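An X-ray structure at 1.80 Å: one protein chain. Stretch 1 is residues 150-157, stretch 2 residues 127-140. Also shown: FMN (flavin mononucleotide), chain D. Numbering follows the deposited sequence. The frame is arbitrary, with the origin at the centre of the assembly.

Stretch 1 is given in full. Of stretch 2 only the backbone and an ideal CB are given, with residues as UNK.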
# COMPACT_ATOMS: atom_id res chain seq x y z
N ALA A 150 -12.54 -4.94 7.62
CA ALA A 150 -13.06 -3.67 7.08
C ALA A 150 -12.71 -3.49 5.61
O ALA A 150 -11.69 -3.99 5.16
CB ALA A 150 -12.50 -2.49 7.87
N VAL A 151 -13.57 -2.78 4.87
CA VAL A 151 -13.34 -2.52 3.45
C VAL A 151 -12.41 -1.32 3.29
O VAL A 151 -12.49 -0.37 4.06
CB VAL A 151 -14.70 -2.32 2.64
CG1 VAL A 151 -15.54 -1.21 3.24
CG2 VAL A 151 -14.42 -1.99 1.17
N LEU A 152 -11.48 -1.42 2.33
CA LEU A 152 -10.55 -0.34 2.04
C LEU A 152 -10.76 0.25 0.66
O LEU A 152 -10.91 1.46 0.52
CB LEU A 152 -9.10 -0.80 2.21
CG LEU A 152 -8.59 -0.99 3.63
CD1 LEU A 152 -7.13 -1.34 3.53
CD2 LEU A 152 -8.76 0.27 4.50
N PHE A 153 -10.71 -0.58 -0.38
CA PHE A 153 -10.92 -0.10 -1.74
C PHE A 153 -11.25 -1.26 -2.67
O PHE A 153 -11.04 -2.41 -2.32
CB PHE A 153 -9.69 0.68 -2.28
CG PHE A 153 -8.38 -0.07 -2.20
CD1 PHE A 153 -7.99 -0.96 -3.23
CD2 PHE A 153 -7.54 0.06 -1.08
CE1 PHE A 153 -6.80 -1.70 -3.15
CE2 PHE A 153 -6.34 -0.69 -0.97
CZ PHE A 153 -5.97 -1.57 -2.01
N GLY A 154 -11.74 -0.91 -3.85
CA GLY A 154 -12.03 -1.89 -4.87
C GLY A 154 -11.05 -1.72 -6.02
O GLY A 154 -10.18 -0.84 -5.98
N MET A 155 -11.18 -2.57 -7.04
CA MET A 155 -10.33 -2.50 -8.22
C MET A 155 -11.07 -3.05 -9.43
O MET A 155 -11.58 -4.18 -9.39
CB MET A 155 -9.01 -3.28 -8.02
CG MET A 155 -8.05 -3.15 -9.20
SD MET A 155 -6.52 -4.03 -8.97
CE MET A 155 -5.66 -2.87 -7.94
N CYS A 156 -11.15 -2.24 -10.48
CA CYS A 156 -11.78 -2.63 -11.74
C CYS A 156 -10.68 -3.16 -12.66
O CYS A 156 -9.60 -2.58 -12.72
CB CYS A 156 -12.43 -1.44 -12.44
SG CYS A 156 -13.79 -0.68 -11.58
N LEU A 157 -10.93 -4.29 -13.32
CA LEU A 157 -9.99 -4.88 -14.27
C LEU A 157 -10.76 -5.28 -15.54
O LEU A 157 -11.93 -5.67 -15.46
CB LEU A 157 -9.27 -6.11 -13.69
CG LEU A 157 -8.31 -6.00 -12.48
CD1 LEU A 157 -7.82 -7.37 -12.05
CD2 LEU A 157 -7.15 -5.05 -12.80
N UNK A 127 -8.35 0.36 -12.60
CA UNK A 127 -8.47 1.57 -11.80
C UNK A 127 -8.86 1.18 -10.39
O UNK A 127 -9.69 0.30 -10.18
CB UNK A 127 -9.49 2.54 -12.40
N UNK A 128 -8.23 1.83 -9.41
CA UNK A 128 -8.55 1.60 -8.00
C UNK A 128 -9.85 2.35 -7.72
O UNK A 128 -10.14 3.35 -8.39
CB UNK A 128 -7.42 2.06 -7.07
N UNK A 129 -10.66 1.85 -6.78
CA UNK A 129 -11.94 2.48 -6.42
C UNK A 129 -12.00 2.71 -4.90
O UNK A 129 -12.43 1.83 -4.14
CB UNK A 129 -13.12 1.61 -6.88
N UNK A 130 -11.56 3.90 -4.48
CA UNK A 130 -11.58 4.25 -3.07
C UNK A 130 -12.91 4.86 -2.67
O UNK A 130 -13.19 5.04 -1.48
CB UNK A 130 -10.44 5.22 -2.75
N UNK A 131 -13.75 5.14 -3.67
CA UNK A 131 -15.08 5.70 -3.48
C UNK A 131 -16.01 4.87 -2.61
O UNK A 131 -16.94 5.42 -2.03
CB UNK A 131 -15.74 5.90 -4.85
N UNK A 132 -15.74 3.57 -2.51
CA UNK A 132 -16.52 2.65 -1.68
C UNK A 132 -16.55 3.05 -0.21
O UNK A 132 -17.51 2.75 0.50
CB UNK A 132 -15.96 1.23 -1.81
N UNK A 133 -15.50 3.74 0.24
CA UNK A 133 -15.36 4.19 1.64
C UNK A 133 -16.38 5.25 2.08
O UNK A 133 -16.69 5.36 3.27
CB UNK A 133 -13.95 4.75 1.85
N UNK A 134 -16.96 5.97 1.11
CA UNK A 134 -17.97 6.98 1.41
C UNK A 134 -19.31 6.33 1.85
O UNK A 134 -20.13 6.96 2.53
CB UNK A 134 -18.19 7.87 0.19
N UNK A 135 -19.47 5.05 1.53
CA UNK A 135 -20.64 4.23 1.90
C UNK A 135 -20.10 2.93 2.53
O UNK A 135 -20.62 1.84 2.30
CB UNK A 135 -21.53 3.94 0.69
N UNK A 136 -19.07 3.08 3.38
CA UNK A 136 -18.38 1.96 4.04
C UNK A 136 -19.24 0.91 4.76
O UNK A 136 -19.14 -0.26 4.44
CB UNK A 136 -17.40 2.54 5.06
N UNK A 137 -20.12 1.36 5.67
CA UNK A 137 -21.01 0.46 6.43
C UNK A 137 -21.97 -0.34 5.53
O UNK A 137 -22.19 -1.53 5.76
CB UNK A 137 -21.82 1.27 7.44
N UNK A 138 -22.47 0.29 4.47
CA UNK A 138 -23.37 -0.38 3.53
C UNK A 138 -22.65 -1.43 2.66
O UNK A 138 -23.20 -2.50 2.43
CB UNK A 138 -24.04 0.66 2.63
N UNK A 139 -21.42 -1.12 2.23
CA UNK A 139 -20.60 -2.04 1.42
C UNK A 139 -20.20 -3.25 2.29
O UNK A 139 -20.27 -4.39 1.84
CB UNK A 139 -19.36 -1.33 0.87
N UNK A 140 -19.84 -2.96 3.54
CA UNK A 140 -19.43 -3.96 4.54
C UNK A 140 -20.54 -4.98 4.81
O UNK A 140 -20.27 -6.18 4.89
CB UNK A 140 -19.04 -3.27 5.85
N1 FMN D . -10.20 6.71 -9.70
C2 FMN D . -11.55 6.72 -9.97
O2 FMN D . -12.06 7.11 -10.99
N3 FMN D . -12.32 6.31 -8.88
C4 FMN D . -11.87 6.11 -7.54
O4 FMN D . -12.71 5.88 -6.69
C4A FMN D . -10.45 6.22 -7.36
N5 FMN D . -9.96 5.77 -6.14
C5A FMN D . -8.59 5.57 -5.96
C6 FMN D . -8.17 4.98 -4.78
C7 FMN D . -6.83 4.70 -4.57
C7M FMN D . -6.47 3.85 -3.32
C8 FMN D . -5.87 5.05 -5.57
C8M FMN D . -4.40 4.91 -5.38
C9 FMN D . -6.27 5.63 -6.74
C9A FMN D . -7.65 5.90 -6.98
N10 FMN D . -8.17 6.42 -8.22
C10 FMN D . -9.56 6.49 -8.46
C1' FMN D . -7.36 6.58 -9.31
C2' FMN D . -6.88 7.97 -9.63
O2' FMN D . -7.67 9.07 -9.47
C3' FMN D . -5.53 8.11 -10.21
O3' FMN D . -4.58 7.15 -9.82
C4' FMN D . -4.94 9.44 -10.61
O4' FMN D . -5.78 10.56 -10.74
C5' FMN D . -3.64 9.51 -11.24
O5' FMN D . -3.94 9.10 -12.61
P FMN D . -3.41 7.72 -13.30
O1P FMN D . -1.98 7.93 -13.43
O2P FMN D . -4.21 7.66 -14.55
O3P FMN D . -3.62 6.59 -12.36

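Position 127 is extended (phi/psi -157/137) and pairs antiparallel with Cys156; its N donates to Cys156 O (3.2 Å) and its O accepts from Cys156 N (2.9 Å). The ideal CB lies 4.9 Å from Cys156 CB, on the same sheet face, so a compact apolar or beta-branched residue would suit. It is Val127, whose CG1 packs on Cys156 CB at 3.8 Å.

Position 128 turns to the other face, beside Met155. Its ideal CB is 4.9 Å from Phe153 CD1 and 5.3 Å from Met155 CE, so a large apolar or aromatic side chain could fill the space. Tyr128 does: Met155 CE lies over one ring face, 3.9 Å from the centroid, with FMN C8M over the opposite face. The Tyr128 edge points toward the Phe153 face, offset, with centroids 5.5 Å apart and planes at 61°.

Position 129 returns to the face of Cys156, opposite Gly154 in the register. Its N donates to Gly154 O and its O accepts from Gly154 N, both at 2.8 Å. Gly154 leaves room beside the ideal CB, and Cys156 SG is 5.3 Å from it: an aliphatic residue fits. Ile129 places CG1 3.8 Å from Cys156 SG.

At 130, an ideal CB would stand 3.1 Å from FMN C6, which argues for glycine. Gly130 N donates to FMN N5 at 3.0 Å. Position 131 points away from stretch 1, leaving the choice wide; Gly131 N donates to FMN O4 at 3.3 Å.

Position 132 points toward stretch 1, its ideal CB 4.6 Å from Val151 CG2. A medium aliphatic chain suits, and Leu132 CD1 reaches Gly154 N at 3.8 Å.

Position 133 points sideways, but Leu152 O is 4.7 Å from its ideal CB, inviting a donor such as Asn, Gln, Lys or Arg. Arg133 curls back (chi3 -54°) so that NH1 donates to Leu152 O at 2.8 Å.

Positions 134 and 135 are out of reach, so polar residues are acceptable: Asn134 and Ser135.

Position 136 has its ideal CB 4.6 Å from Val151 CG1, favouring a small residue; Ala136 CB lies 4.4 Å from that CG1. Positions 137 and 138 tolerate many helix formers: Ala137 and Gln138.

Position 139 points toward Val151, calling for an aliphatic residue; Val139 CG1 meets Val151 CG2 at 4.0 Å. Position 140, sideways, could be polar or apolar. Asp140 extends OD2 to 4.2 Å from Ala150 CA, its carboxylate hydrogen-bonded elsewhere in the structure.

Stretch 2, residues 127-140: VYIGGLRNSAAQVD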
# COMPACT_ATOMS: atom_id res chain seq x y z
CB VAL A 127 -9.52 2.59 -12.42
CG1 VAL A 127 -10.93 2.03 -12.46
CG2 VAL A 127 -9.49 3.95 -11.69
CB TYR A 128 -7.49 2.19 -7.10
CG TYR A 128 -6.19 1.46 -6.98
CD1 TYR A 128 -5.16 1.67 -7.91
CD2 TYR A 128 -5.96 0.57 -5.92
CE1 TYR A 128 -3.91 1.02 -7.79
CE2 TYR A 128 -4.72 -0.10 -5.78
CZ TYR A 128 -3.70 0.14 -6.73
OH TYR A 128 -2.50 -0.48 -6.63
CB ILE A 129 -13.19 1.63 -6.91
CG1 ILE A 129 -13.13 1.33 -8.43
CG2 ILE A 129 -14.53 2.33 -6.55
CD1 ILE A 129 -13.21 2.54 -9.35
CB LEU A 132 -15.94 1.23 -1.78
CG LEU A 132 -16.13 0.44 -3.08
CD1 LEU A 132 -15.48 -0.94 -2.95
CD2 LEU A 132 -17.61 0.32 -3.40
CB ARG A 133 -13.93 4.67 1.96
CG ARG A 133 -12.91 3.53 2.01
CD ARG A 133 -11.63 3.92 2.77
NE ARG A 133 -11.00 5.13 2.27
CZ ARG A 133 -10.20 5.20 1.21
NH1 ARG A 133 -9.89 4.12 0.49
NH2 ARG A 133 -9.73 6.38 0.83
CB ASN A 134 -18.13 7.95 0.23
CG ASN A 134 -18.69 9.30 0.67
OD1 ASN A 134 -18.22 9.89 1.65
ND2 ASN A 134 -19.73 9.76 -0.03
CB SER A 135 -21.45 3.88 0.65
OG SER A 135 -22.14 5.01 0.14
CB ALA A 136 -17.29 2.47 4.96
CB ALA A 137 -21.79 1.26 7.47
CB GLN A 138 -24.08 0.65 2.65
CG GLN A 138 -24.91 1.69 3.42
CD GLN A 138 -24.20 3.05 3.49
OE1 GLN A 138 -23.22 3.23 4.23
NE2 GLN A 138 -24.68 4.00 2.68
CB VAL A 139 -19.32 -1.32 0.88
CG1 VAL A 139 -18.34 -2.30 0.22
CG2 VAL A 139 -19.72 -0.26 -0.12
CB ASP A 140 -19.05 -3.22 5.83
CG ASP A 140 -18.48 -4.13 6.90
OD1 ASP A 140 -19.27 -4.87 7.52
OD2 ASP A 140 -17.26 -4.07 7.15
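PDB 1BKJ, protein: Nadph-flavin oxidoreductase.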